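Local structure of SM80.1 Vicilin (Solanum melongena, 5VF5) at residues E70-I84 / L95-I109. The protein is a 7S vicilin of eggplant, a two-cupin protein that probably serves as a seed storage globulin. Residues are numbered along the deposited sequence; the frame is centred on the assembly and turned at random. Where two conformers were deposited one is given.
Sequences EAIFVVVRGQGTISI and LERGDVLRLHGGSTI
Glu-70 CD sits at the edge of the Arg-102 guanidinium, in its plane, with the carboxylate and guanidinium planes 87° apart. Arg-102 NH1 and NH2 both bond to Glu-70 OE1, the NH2 salt bridge at 2.9 Å. NH2 comes from above the carboxylate plane, whereas NH1 uses the anti lone pair. Gly-105 N gives a third bond to Glu-70 OE1, 2.8 Å, from the opposite face to Arg-102 NH2. The bend of the arginine chain at chi2 (84°) turns its end back over the neighbouring strand. NH1 therefore also bonds to Ala-71 O, on the face of that carbonyl opposite Leu-103 N. Arg-102 NH2 also forms a salt bridge with Asp-240, so its charge is probably balanced by two carboxylates. Water 1 joins Glu-70 OE2 to His-104 ND1.

The Phe-73 ring is met obliquely. Its CZ lies 3.8 Å from Ile-109 CD1 and 4.0 Å from Leu-103 CD2. Val-122 and Val-124 of strand 120-128 also touch this side chain. Ile-82 continues the apolar layer, with CG2 3.8 Å from Leu-101 CD2 and close to Leu-95 CD1. Ile-84 CD1 packs on Leu-103 CD1. On the other face of strands 70-77 and 100-103, Ile-72 and Val-100 lie side by side, near strand 243-250.

Strands 70-77 and 100-103 run antiparallel, paired from Ala-71 with Leu-103 to Val-74 with Val-100. Val-75 N bonds to Asp-99 O and Val-75 O to Gly-98 N, tying the type II turn from Glu-96 to Asp-99 to the strand. Asp-99 OD2 accepts from Glu-96 N. Strand 79-84 belongs to the facing sheet, and its axis lies 10.9 Å from that of 100-103. Two antiparallel sheets closed over an aliphatic and aromatic core are characteristic of the cupin beta-barrel, here the N-terminal one of the bicupin vicilin fold.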
# COMPACT_ATOMS: atom_id res chain seq x y z
N GLU A 70 4.49 -5.99 11.50
CA GLU A 70 5.59 -5.76 10.58
C GLU A 70 5.05 -4.93 9.41
O GLU A 70 4.02 -5.30 8.84
CB GLU A 70 6.03 -7.15 10.07
CG GLU A 70 6.41 -8.13 11.17
CD GLU A 70 7.66 -7.71 11.89
OE1 GLU A 70 8.41 -6.92 11.31
OE2 GLU A 70 7.87 -8.15 13.02
N ALA A 71 5.73 -3.87 9.02
CA ALA A 71 5.18 -2.93 8.08
C ALA A 71 6.07 -2.67 6.89
O ALA A 71 7.31 -2.80 6.99
CB ALA A 71 4.81 -1.60 8.75
N ILE A 72 5.46 -2.20 5.83
CA ILE A 72 6.16 -1.62 4.69
C ILE A 72 5.52 -0.25 4.45
O ILE A 72 4.29 -0.16 4.29
CB ILE A 72 6.02 -2.45 3.41
CG1 ILE A 72 6.53 -3.86 3.63
CG2 ILE A 72 6.75 -1.76 2.29
CD1 ILE A 72 6.28 -4.77 2.47
N PHE A 73 6.33 0.80 4.51
CA PHE A 73 5.90 2.17 4.25
C PHE A 73 6.26 2.51 2.81
O PHE A 73 7.41 2.30 2.40
CB PHE A 73 6.60 3.18 5.19
CG PHE A 73 6.08 3.29 6.58
CD1 PHE A 73 5.41 2.27 7.23
CD2 PHE A 73 6.30 4.47 7.28
CE1 PHE A 73 4.95 2.44 8.52
CE2 PHE A 73 5.84 4.63 8.57
CZ PHE A 73 5.19 3.60 9.19
N VAL A 74 5.36 3.12 2.08
CA VAL A 74 5.59 3.60 0.73
C VAL A 74 5.18 5.05 0.66
O VAL A 74 4.03 5.41 0.90
CB VAL A 74 4.83 2.79 -0.31
CG1 VAL A 74 5.13 3.26 -1.74
CG2 VAL A 74 5.11 1.32 -0.16
N VAL A 75 6.12 5.94 0.34
CA VAL A 75 5.79 7.36 0.24
C VAL A 75 5.11 7.66 -1.09
O VAL A 75 5.67 7.43 -2.16
CB VAL A 75 7.02 8.25 0.41
CG1 VAL A 75 6.64 9.71 0.35
CG2 VAL A 75 7.69 7.95 1.72
N VAL A 76 3.88 8.15 -1.01
CA VAL A 76 3.04 8.47 -2.18
C VAL A 76 3.13 9.94 -2.59
O VAL A 76 2.93 10.28 -3.73
CB VAL A 76 1.55 8.17 -1.88
CG1 VAL A 76 0.61 8.76 -2.94
CG2 VAL A 76 1.34 6.68 -1.72
N ARG A 77 3.39 10.82 -1.63
CA ARG A 77 3.42 12.26 -1.88
C ARG A 77 4.30 12.93 -0.85
O ARG A 77 4.32 12.53 0.33
CB ARG A 77 2.00 12.85 -1.80
CG ARG A 77 1.83 14.21 -2.42
CD ARG A 77 0.40 14.36 -2.86
NE ARG A 77 -0.01 13.30 -3.78
CZ ARG A 77 -0.91 12.37 -3.50
NH1 ARG A 77 -1.23 11.46 -4.41
NH2 ARG A 77 -1.51 12.35 -2.31
N GLY A 78 5.03 13.94 -1.29
CA GLY A 78 5.76 14.76 -0.36
C GLY A 78 7.06 14.21 0.16
O GLY A 78 7.65 13.27 -0.42
N GLN A 79 7.49 14.78 1.27
CA GLN A 79 8.78 14.45 1.87
C GLN A 79 8.60 14.46 3.38
O GLN A 79 7.87 15.31 3.93
CB GLN A 79 9.86 15.47 1.48
CG GLN A 79 10.15 15.56 -0.01
CD GLN A 79 11.42 16.32 -0.34
OE1 GLN A 79 11.75 17.30 0.31
NE2 GLN A 79 12.14 15.87 -1.38
N GLY A 80 9.26 13.54 4.05
CA GLY A 80 9.14 13.43 5.52
C GLY A 80 10.31 12.68 6.09
O GLY A 80 10.91 11.85 5.39
N THR A 81 10.61 12.94 7.35
CA THR A 81 11.70 12.28 7.99
C THR A 81 11.15 11.26 8.97
O THR A 81 10.30 11.61 9.78
CB THR A 81 12.59 13.31 8.72
OG1 THR A 81 13.08 14.22 7.73
CG2 THR A 81 13.74 12.59 9.43
N ILE A 82 11.62 10.02 8.87
CA ILE A 82 11.29 8.98 9.83
C ILE A 82 12.47 8.78 10.76
O ILE A 82 13.61 8.65 10.31
CB ILE A 82 10.87 7.65 9.19
CG1 ILE A 82 10.34 6.69 10.25
CG2 ILE A 82 12.01 7.01 8.36
CD1 ILE A 82 9.64 5.50 9.70
N SER A 83 12.22 8.75 12.04
CA SER A 83 13.20 8.45 13.05
C SER A 83 12.83 7.16 13.76
O SER A 83 11.71 7.05 14.25
CB SER A 83 13.34 9.62 14.02
OG SER A 83 13.67 10.82 13.33
N ILE A 84 13.74 6.21 13.84
CA ILE A 84 13.50 4.88 14.37
C ILE A 84 14.42 4.68 15.58
O ILE A 84 15.65 4.75 15.46
CB ILE A 84 13.78 3.80 13.32
CG1 ILE A 84 13.08 4.14 12.02
CG2 ILE A 84 13.41 2.44 13.86
CD1 ILE A 84 13.45 3.28 10.84
N LEU A 95 12.77 10.74 3.76
CA LEU A 95 12.03 10.01 2.75
C LEU A 95 11.42 10.95 1.73
O LEU A 95 11.00 12.06 2.03
CB LEU A 95 10.89 9.22 3.41
CG LEU A 95 11.27 8.26 4.51
CD1 LEU A 95 10.00 7.60 5.05
CD2 LEU A 95 12.26 7.21 4.06
N GLU A 96 11.32 10.44 0.51
CA GLU A 96 10.80 11.17 -0.64
C GLU A 96 9.87 10.25 -1.43
O GLU A 96 9.86 9.03 -1.24
CB GLU A 96 11.96 11.66 -1.54
CG GLU A 96 12.99 12.52 -0.81
CD GLU A 96 14.13 12.94 -1.70
OE1 GLU A 96 14.40 12.22 -2.69
OE2 GLU A 96 14.77 13.97 -1.35
N ARG A 97 9.15 10.85 -2.37
CA ARG A 97 8.15 10.13 -3.15
C ARG A 97 8.77 8.92 -3.83
O ARG A 97 9.83 9.03 -4.46
CB ARG A 97 7.51 11.05 -4.19
CG ARG A 97 6.31 10.42 -4.86
CD ARG A 97 5.56 11.50 -5.57
NE ARG A 97 6.30 11.86 -6.76
CZ ARG A 97 6.16 11.28 -7.94
NH1 ARG A 97 6.90 11.70 -8.96
NH2 ARG A 97 5.29 10.27 -8.13
N GLY A 98 8.12 7.77 -3.69
CA GLY A 98 8.55 6.53 -4.23
C GLY A 98 9.41 5.68 -3.32
O GLY A 98 9.68 4.50 -3.64
N ASP A 99 9.84 6.24 -2.20
CA ASP A 99 10.64 5.46 -1.26
C ASP A 99 9.81 4.35 -0.61
O ASP A 99 8.63 4.57 -0.25
CB ASP A 99 11.21 6.33 -0.15
CG ASP A 99 12.40 7.18 -0.58
OD1 ASP A 99 13.01 6.97 -1.67
OD2 ASP A 99 12.77 8.05 0.25
N VAL A 100 10.44 3.22 -0.47
CA VAL A 100 9.92 2.04 0.18
C VAL A 100 10.79 1.70 1.37
O VAL A 100 12.00 1.62 1.23
CB VAL A 100 9.89 0.83 -0.77
CG1 VAL A 100 9.35 -0.41 -0.06
CG2 VAL A 100 9.11 1.14 -2.04
N LEU A 101 10.18 1.49 2.55
CA LEU A 101 10.92 1.22 3.77
C LEU A 101 10.27 0.08 4.51
O LEU A 101 9.07 0.17 4.83
CB LEU A 101 10.97 2.46 4.67
CG LEU A 101 11.78 2.34 5.94
CD1 LEU A 101 13.26 2.27 5.67
CD2 LEU A 101 11.45 3.51 6.86
N ARG A 102 11.01 -0.99 4.76
CA ARG A 102 10.54 -2.06 5.66
C ARG A 102 10.82 -1.62 7.10
O ARG A 102 11.95 -1.29 7.45
CB ARG A 102 11.28 -3.33 5.32
CG ARG A 102 11.02 -4.51 6.21
CD ARG A 102 9.78 -5.26 5.81
NE ARG A 102 9.74 -6.44 6.66
CZ ARG A 102 9.30 -6.45 7.91
NH1 ARG A 102 8.67 -5.39 8.43
NH2 ARG A 102 9.39 -7.55 8.61
N LEU A 103 9.77 -1.63 7.92
CA LEU A 103 9.87 -1.28 9.33
C LEU A 103 9.55 -2.52 10.17
O LEU A 103 8.39 -3.06 10.16
CB LEU A 103 8.85 -0.18 9.64
CG LEU A 103 8.96 0.46 11.00
CD1 LEU A 103 10.25 1.27 11.14
CD2 LEU A 103 7.71 1.33 11.22
N HIS A 104 10.50 -2.96 10.94
CA HIS A 104 10.30 -4.09 11.81
C HIS A 104 9.22 -3.78 12.85
O HIS A 104 9.13 -2.68 13.40
CB HIS A 104 11.63 -4.46 12.54
CG HIS A 104 12.63 -5.12 11.66
ND1 HIS A 104 12.56 -6.45 11.32
CD2 HIS A 104 13.73 -4.62 11.05
CE1 HIS A 104 13.59 -6.75 10.54
NE2 HIS A 104 14.31 -5.65 10.36
N GLY A 105 8.43 -4.78 13.15
CA GLY A 105 7.45 -4.66 14.21
C GLY A 105 8.11 -4.26 15.50
O GLY A 105 9.24 -4.65 15.78
N GLY A 106 7.44 -3.42 16.28
CA GLY A 106 8.02 -2.98 17.53
C GLY A 106 9.05 -1.90 17.50
O GLY A 106 9.61 -1.51 18.53
N SER A 107 9.30 -1.35 16.30
CA SER A 107 10.21 -0.24 16.20
C SER A 107 9.45 1.03 16.62
O SER A 107 8.39 1.34 16.09
CB SER A 107 10.67 -0.09 14.76
OG SER A 107 11.43 -1.21 14.37
N THR A 108 10.03 1.76 17.57
CA THR A 108 9.49 3.08 17.97
C THR A 108 9.85 4.12 16.94
O THR A 108 11.06 4.33 16.66
CB THR A 108 9.97 3.49 19.36
OG1 THR A 108 9.52 2.54 20.32
CG2 THR A 108 9.49 4.86 19.75
N ILE A 109 8.86 4.70 16.32
CA ILE A 109 9.06 5.67 15.29
C ILE A 109 8.39 7.01 15.60
O ILE A 109 7.38 7.07 16.30
CB ILE A 109 8.60 5.19 13.92
CG1 ILE A 109 7.10 5.09 13.81
CG2 ILE A 109 9.28 3.89 13.52
CD1 ILE A 109 6.60 4.99 12.39
O HOH W 1 10.79 -8.19 12.92
O HOH W 2 2.91 9.02 -6.14
O HOH W 3 9.24 13.76 -2.89